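Local coordinates for endoglucanase, glycoside hydrolase family 5 protein (Cytophaga hutchinsonii, PDB 5IHS) that probably hydrolyses internal beta-1,4-glucosidic bonds of cellulose, as one of the periplasmic endoglucanases that the bacterium requires to use crystalline cellulose, at residues 134-139 and 176-181; 143-148 and 183-188. All blocks are in the same frame, centred on the assembly; numbering follows the deposited sequence.

Contact 1. Residues 134-139 and 176-181; sequences AAAQRF and EGVITK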
loop_
_atom_site.group_PDB
_atom_site.type_symbol
_atom_site.label_atom_id
_atom_site.label_comp_id
_atom_site.label_asym_id
_atom_site.label_seq_id
_atom_site.Cartn_x
_atom_site.Cartn_y
_atom_site.Cartn_z
ATOM N N ALA A 134 -2.939 -16.695 14.281
ATOM C CA ALA A 134 -1.860 -16.607 15.252
ATOM C C ALA A 134 -0.570 -16.164 14.582
ATOM O O ALA A 134 0.182 -15.362 15.141
ATOM C CB ALA A 134 -1.660 -17.950 15.959
ATOM N N ALA A 135 -0.297 -16.681 13.385
ATOM C CA ALA A 135 0.903 -16.266 12.661
ATOM C C ALA A 135 0.863 -14.772 12.355
ATOM O O ALA A 135 1.865 -14.059 12.508
ATOM C CB ALA A 135 1.034 -17.079 11.376
ATOM N N ALA A 136 -0.295 -14.273 11.929
ATOM C CA ALA A 136 -0.421 -12.859 11.591
ATOM C C ALA A 136 -0.284 -11.983 12.829
ATOM O O ALA A 136 0.375 -10.935 12.792
ATOM C CB ALA A 136 -1.769 -12.614 10.918
ATOM N N GLN A 137 -0.913 -12.391 13.931
ATOM C CA GLN A 137 -0.816 -11.641 15.174
ATOM C C GLN A 137 0.622 -11.591 15.660
ATOM O O GLN A 137 1.085 -10.554 16.145
ATOM C CB GLN A 137 -1.724 -12.275 16.227
ATOM C CG GLN A 137 -3.202 -12.028 15.972
ATOM C CD GLN A 137 -4.088 -12.732 16.980
ATOM O OE1 GLN A 137 -3.625 -13.190 18.034
ATOM N NE2 GLN A 137 -5.372 -12.819 16.670
ATOM N N ARG A 138 1.347 -12.703 15.536
ATOM C CA ARG A 138 2.741 -12.736 15.965
ATOM C C ARG A 138 3.577 -11.757 15.147
ATOM O O ARG A 138 4.363 -10.972 15.696
ATOM C CB ARG A 138 3.283 -14.166 15.828
ATOM C CG ARG A 138 4.719 -14.351 16.296
ATOM C CD ARG A 138 5.094 -15.836 16.423
ATOM N NE ARG A 138 4.978 -16.574 15.161
ATOM C CZ ARG A 138 4.038 -17.482 14.877
ATOM N NH1 ARG A 138 4.045 -18.087 13.696
ATOM N NH2 ARG A 138 3.099 -17.801 15.755
ATOM N N PHE A 139 3.407 -11.792 13.823
ATOM C CA PHE A 139 4.150 -10.900 12.940
ATOM C C PHE A 139 3.882 -9.440 13.278
ATOM O O PHE A 139 4.812 -8.639 13.433
ATOM C CB PHE A 139 3.770 -11.175 11.487
ATOM C CG PHE A 139 4.355 -10.180 10.532
ATOM C CD1 PHE A 139 5.710 -10.191 10.250
ATOM C CD2 PHE A 139 3.558 -9.225 9.922
ATOM C CE1 PHE A 139 6.262 -9.268 9.379
ATOM C CE2 PHE A 139 4.105 -8.298 9.052
ATOM C CZ PHE A 139 5.462 -8.317 8.780
ATOM N N GLU A 176 -9.818 -7.303 13.665
ATOM C CA GLU A 176 -9.928 -6.830 15.038
ATOM C C GLU A 176 -8.901 -7.502 15.945
ATOM O O GLU A 176 -8.317 -6.851 16.818
ATOM C CB GLU A 176 -11.364 -7.025 15.529
ATOM C CG GLU A 176 -12.312 -6.023 14.885
ATOM C CD GLU A 176 -13.758 -6.258 15.212
ATOM O OE1 GLU A 176 -14.161 -7.433 15.378
ATOM O OE2 GLU A 176 -14.497 -5.256 15.289
ATOM N N GLY A 177 -8.670 -8.806 15.761
ATOM C CA GLY A 177 -7.668 -9.489 16.563
ATOM C C GLY A 177 -6.269 -8.953 16.326
ATOM O O GLY A 177 -5.485 -8.791 17.264
ATOM N N VAL A 178 -5.930 -8.681 15.063
ATOM C CA VAL A 178 -4.612 -8.135 14.745
ATOM C C VAL A 178 -4.483 -6.693 15.233
ATOM O O VAL A 178 -3.441 -6.295 15.769
ATOM C CB VAL A 178 -4.312 -8.269 13.240
ATOM C CG1 VAL A 178 -2.986 -7.597 12.894
ATOM C CG2 VAL A 178 -4.260 -9.739 12.834
ATOM N N ILE A 179 -5.528 -5.883 15.051
ATOM C CA ILE A 179 -5.495 -4.500 15.528
ATOM C C ILE A 179 -5.211 -4.449 17.026
ATOM O O ILE A 179 -4.403 -3.638 17.492
ATOM C CB ILE A 179 -6.802 -3.772 15.155
ATOM C CG1 ILE A 179 -6.894 -3.582 13.631
ATOM C CG2 ILE A 179 -6.907 -2.425 15.864
ATOM C CD1 ILE A 179 -8.289 -3.238 13.156
ATOM N N THR A 180 -5.895 -5.284 17.810
ATOM C CA THR A 180 -5.654 -5.287 19.249
ATOM C C THR A 180 -4.188 -5.558 19.550
ATOM O O THR A 180 -3.595 -4.915 20.422
ATOM C CB THR A 180 -6.556 -6.321 19.920
ATOM O OG1 THR A 180 -7.921 -5.941 19.723
ATOM C CG2 THR A 180 -6.274 -6.409 21.414
ATOM N N LYS A 181 -3.586 -6.510 18.841
ATOM C CA LYS A 181 -2.176 -6.816 19.056
ATOM C C LYS A 181 -1.275 -5.638 18.688
ATOM O O LYS A 181 -0.330 -5.316 19.419
ATOM C CB LYS A 181 -1.789 -8.076 18.291
ATOM C CG LYS A 181 -2.420 -9.349 18.841
ATOM C CD LYS A 181 -1.755 -9.805 20.136
ATOM C CE LYS A 181 -2.334 -11.112 20.642
ATOM N NZ LYS A 181 -3.659 -10.899 21.237
#
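Gln-137 reaches out from helix 133-147 and crosses Val-178 and Lys-181 of helix 167-185 obliquely. Its CG is anti to the carbonyl carbon (chi1 -73°), and the chain then runs on extended. This carries the terminal amide across to the backbone of Gly-177. The nitrogen end comes to the glycine: Gln-137 NE2 is 4.0 Å from Gly-177 CA. Gly-177 has no side chain, so the amide can lie close against the helix backbone. The oxygen end turns to the lysine, with Gln-137 OE1 3.6 Å from Lys-181 CE.

The aliphatic part of Gln-137 is held on two flanks. On one, Val-178 CG2 touches Gln-137 CG at 4.0 Å. The same methyl lies 4.3 Å from Ala-136 CB. Val-178 CG2 is anti to the carbonyl carbon, which points this branch at the other helix. On the second flank, Lys-181 CG lies 4.0 Å from Gln-137 CB. Lys-181 is bent at chi2 and again at chi4, so it curls beside the glutamine instead of stretching outward.

The two helix segments run nearly parallel, with axes 9.0 Å apart at an angle of 25°. They belong to neighbouring outer helices of the TIM barrel, those that follow the third and fourth strands. Inward, Ala-136 rests on Tyr-124 of strand 119-125 and Val-178 on the loop residue Val-157. Val-178 also meets Phe-140 of helix 133-147.

The contact grades from apolar to polar. Alanine and valine methyls fill the buried side, and Gln-137 and Lys-181 close the partly exposed side. Lys-181 NZ is 3.9 Å from Gln-137 OE1, which is not a hydrogen bond. Any attraction between them is probably weak and electrostatic. Cohesion here therefore rests mainly on van der Waals contact along aliphatic chains.

Contact 2. Residues 143-148 and 183-188; sequences MAKKYG and RVYDTT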
loop_
_atom_site.group_PDB
_atom_site.type_symbol
_atom_site.label_atom_id
_atom_site.label_comp_id
_atom_site.label_asym_id
_atom_site.label_seq_id
_atom_site.Cartn_x
_atom_site.Cartn_y
_atom_site.Cartn_z
ATOM N N MET A 143 6.350 -6.392 14.703
ATOM C CA MET A 143 6.582 -5.144 13.991
ATOM C C MET A 143 6.188 -3.950 14.844
ATOM O O MET A 143 6.908 -2.947 14.886
ATOM C CB MET A 143 5.825 -5.143 12.656
ATOM C CG MET A 143 6.295 -6.178 11.630
ATOM S SD MET A 143 8.015 -5.995 11.135
ATOM C CE MET A 143 8.727 -7.222 12.173
ATOM N N ALA A 144 5.042 -4.037 15.519
ATOM C CA ALA A 144 4.580 -2.934 16.349
ATOM C C ALA A 144 5.490 -2.726 17.554
ATOM O O ALA A 144 5.747 -1.587 17.951
ATOM C CB ALA A 144 3.140 -3.196 16.780
ATOM N N LYS A 145 5.990 -3.806 18.153
ATOM C CA LYS A 145 6.905 -3.634 19.279
ATOM C C LYS A 145 8.179 -2.927 18.836
ATOM O O LYS A 145 8.711 -2.073 19.554
ATOM C CB LYS A 145 7.219 -4.986 19.918
ATOM C CG LYS A 145 8.054 -4.866 21.199
ATOM C CD LYS A 145 8.222 -6.200 21.924
ATOM C CE LYS A 145 8.977 -6.019 23.238
ATOM N NZ LYS A 145 9.188 -7.292 23.994
ATOM N N LYS A 146 8.688 -3.269 17.657
ATOM C CA LYS A 146 9.941 -2.677 17.202
ATOM C C LYS A 146 9.748 -1.250 16.707
ATOM O O LYS A 146 10.565 -0.371 17.009
ATOM C CB LYS A 146 10.551 -3.536 16.099
ATOM C CG LYS A 146 11.877 -2.980 15.577
ATOM C CD LYS A 146 12.635 -3.991 14.740
ATOM C CE LYS A 146 14.027 -3.482 14.341
ATOM N NZ LYS A 146 14.642 -4.346 13.309
ATOM N N TYR A 147 8.688 -0.999 15.943
ATOM C CA TYR A 147 8.537 0.262 15.231
ATOM C C TYR A 147 7.407 1.133 15.774
ATOM O O TYR A 147 7.108 2.175 15.182
ATOM C CB TYR A 147 8.320 -0.022 13.745
ATOM C CG TYR A 147 9.487 -0.717 13.071
ATOM C CD1 TYR A 147 10.681 -0.052 12.863
ATOM C CD2 TYR A 147 9.394 -2.029 12.639
ATOM C CE1 TYR A 147 11.750 -0.670 12.231
ATOM C CE2 TYR A 147 10.452 -2.658 12.011
ATOM C CZ TYR A 147 11.634 -1.977 11.813
ATOM O OH TYR A 147 12.688 -2.625 11.183
ATOM N N GLY A 148 6.793 0.746 16.895
ATOM C CA GLY A 148 5.556 1.372 17.327
ATOM C C GLY A 148 5.637 2.864 17.571
ATOM O O GLY A 148 4.642 3.574 17.401
ATOM N N ARG A 183 -2.060 -2.470 18.700
ATOM C CA ARG A 183 -2.334 -1.360 19.601
ATOM C C ARG A 183 -1.734 -1.550 20.993
ATOM O O ARG A 183 -1.660 -0.575 21.750
ATOM C CB ARG A 183 -3.851 -1.103 19.641
ATOM C CG ARG A 183 -4.419 -0.582 18.320
ATOM C CD ARG A 183 -3.986 0.852 18.062
ATOM N NE ARG A 183 -4.545 1.403 16.827
ATOM C CZ ARG A 183 -3.861 1.931 15.815
ATOM N NH1 ARG A 183 -2.532 1.982 15.823
ATOM N NH2 ARG A 183 -4.537 2.410 14.765
ATOM N N VAL A 184 -1.279 -2.757 21.349
ATOM C CA VAL A 184 -0.499 -2.921 22.579
ATOM C C VAL A 184 0.726 -2.022 22.542
ATOM O O VAL A 184 1.120 -1.440 23.558
ATOM C CB VAL A 184 -0.084 -4.397 22.767
ATOM C CG1 VAL A 184 0.900 -4.557 23.925
ATOM C CG2 VAL A 184 -1.291 -5.287 22.980
ATOM N N TYR A 185 1.368 -1.924 21.375
ATOM C CA TYR A 185 2.662 -1.275 21.226
ATOM C C TYR A 185 2.635 -0.019 20.375
ATOM O O TYR A 185 3.561 0.788 20.472
ATOM C CB TYR A 185 3.669 -2.241 20.582
ATOM C CG TYR A 185 3.949 -3.460 21.409
ATOM C CD1 TYR A 185 4.703 -3.365 22.566
ATOM C CD2 TYR A 185 3.475 -4.708 21.036
ATOM C CE1 TYR A 185 4.963 -4.470 23.345
ATOM C CE2 TYR A 185 3.729 -5.832 21.815
ATOM C CZ TYR A 185 4.477 -5.704 22.965
ATOM O OH TYR A 185 4.748 -6.799 23.756
ATOM N N ASP A 186 1.643 0.145 19.512
ATOM C CA ASP A 186 1.600 1.263 18.575
ATOM C C ASP A 186 0.198 1.843 18.672
ATOM O O ASP A 186 -0.751 1.292 18.110
ATOM C CB ASP A 186 1.911 0.804 17.162
ATOM C CG ASP A 186 2.028 1.958 16.195
ATOM O OD1 ASP A 186 1.339 2.986 16.407
ATOM O OD2 ASP A 186 2.816 1.831 15.221
ATOM N N THR A 187 0.066 2.946 19.402
ATOM C CA THR A 187 -1.267 3.390 19.780
ATOM C C THR A 187 -1.995 4.122 18.663
ATOM O O THR A 187 -3.231 4.078 18.627
ATOM C CB THR A 187 -1.221 4.250 21.042
ATOM O OG1 THR A 187 -0.462 5.436 20.796
ATOM C CG2 THR A 187 -0.572 3.489 22.170
ATOM N N THR A 188 -1.289 4.797 17.742
ATOM C CA THR A 188 -1.988 5.645 16.775
ATOM C C THR A 188 -1.647 5.470 15.303
ATOM O O THR A 188 -2.383 6.019 14.477
ATOM C CB THR A 188 -1.822 7.136 17.105
ATOM O OG1 THR A 188 -0.450 7.513 16.964
ATOM C CG2 THR A 188 -2.312 7.443 18.513
HETATM O O HOH W 1 6.546 -7.641 25.301
HETATM O O HOH W 2 2.836 4.317 19.686
#
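Asp-186 OD2 is gripped by two hydrogen bonds, one with Tyr-155 OH and one with Asn-189 ND2. CG is anti to the backbone N (chi1 -174°), which turns the buried carboxylate to these partners. Asp-186 OD2 also lies 3.3 Å from Gly-148 O. Both are acceptors, so this approach is not a bond and is probably unfavourable. The two grips on OD2 would help offset it. Gly-148 O has its own partner, a water that donates to it and accepts from Thr-187 N. Gly-148 has no side chain, and its CA comes within 3.8 Å of Tyr-185 O.

Lys-145 and Tyr-185 lie side by side and point the same way. The lysine is extended, with CG anti to the backbone N. Its CB sits 3.8 Å from the centroid of the Tyr-185 ring, only 6° off the ring normal, a CH-pi contact over the face. Further out, Lys-145 CD follows the ring to Tyr-185 CZ at 3.9 Å. The opposite face carries Val-184 CG1, so the ring is sandwiched. At the tips, one water accepts from Lys-145 NZ and bonds to Tyr-185 OH, the latter at 2.5 Å. At the root of the tyrosine, Ala-144 CB meets Tyr-185 CB at 4.0 Å.

Arg-183 NH1 braces the turn after the helix by a straight bond to Asp-186 O (166° at the hydrogen). The oxygen lies in the guanidinium plane, but the nitrogen sits above the carbonyl plane. Asn-189 O takes a second bond from the same nitrogen.

The contact joins the C-terminal ends of two neighbouring outer barrel helices, 133-147 and 167-185. Inward, Ala-144 rests on Tyr-155 of strand 153-156. Tyr-147 leads away to helix 99-116, where its hydroxyl bonds Asn-111.

How the contacts relate
Both contacts join helix 133-147 to helix 167-185, and their centres are 12 Å apart. Contact 1 takes the start of helix 133-147 and the middle-to-late part of helix 167-185, and contact 2 the C-terminal ends of both. Together they join most of helix 133-147 to the C-terminal half of helix 167-185. The centres lie about 19 Å and 18 Å from the centre of the chain, on the same side. In TIM barrels the active site lies at the C-terminal ends of the strands. Contact 2 therefore belongs to the opposite end of the barrel, and neither contact is expected to include the catalytic residues.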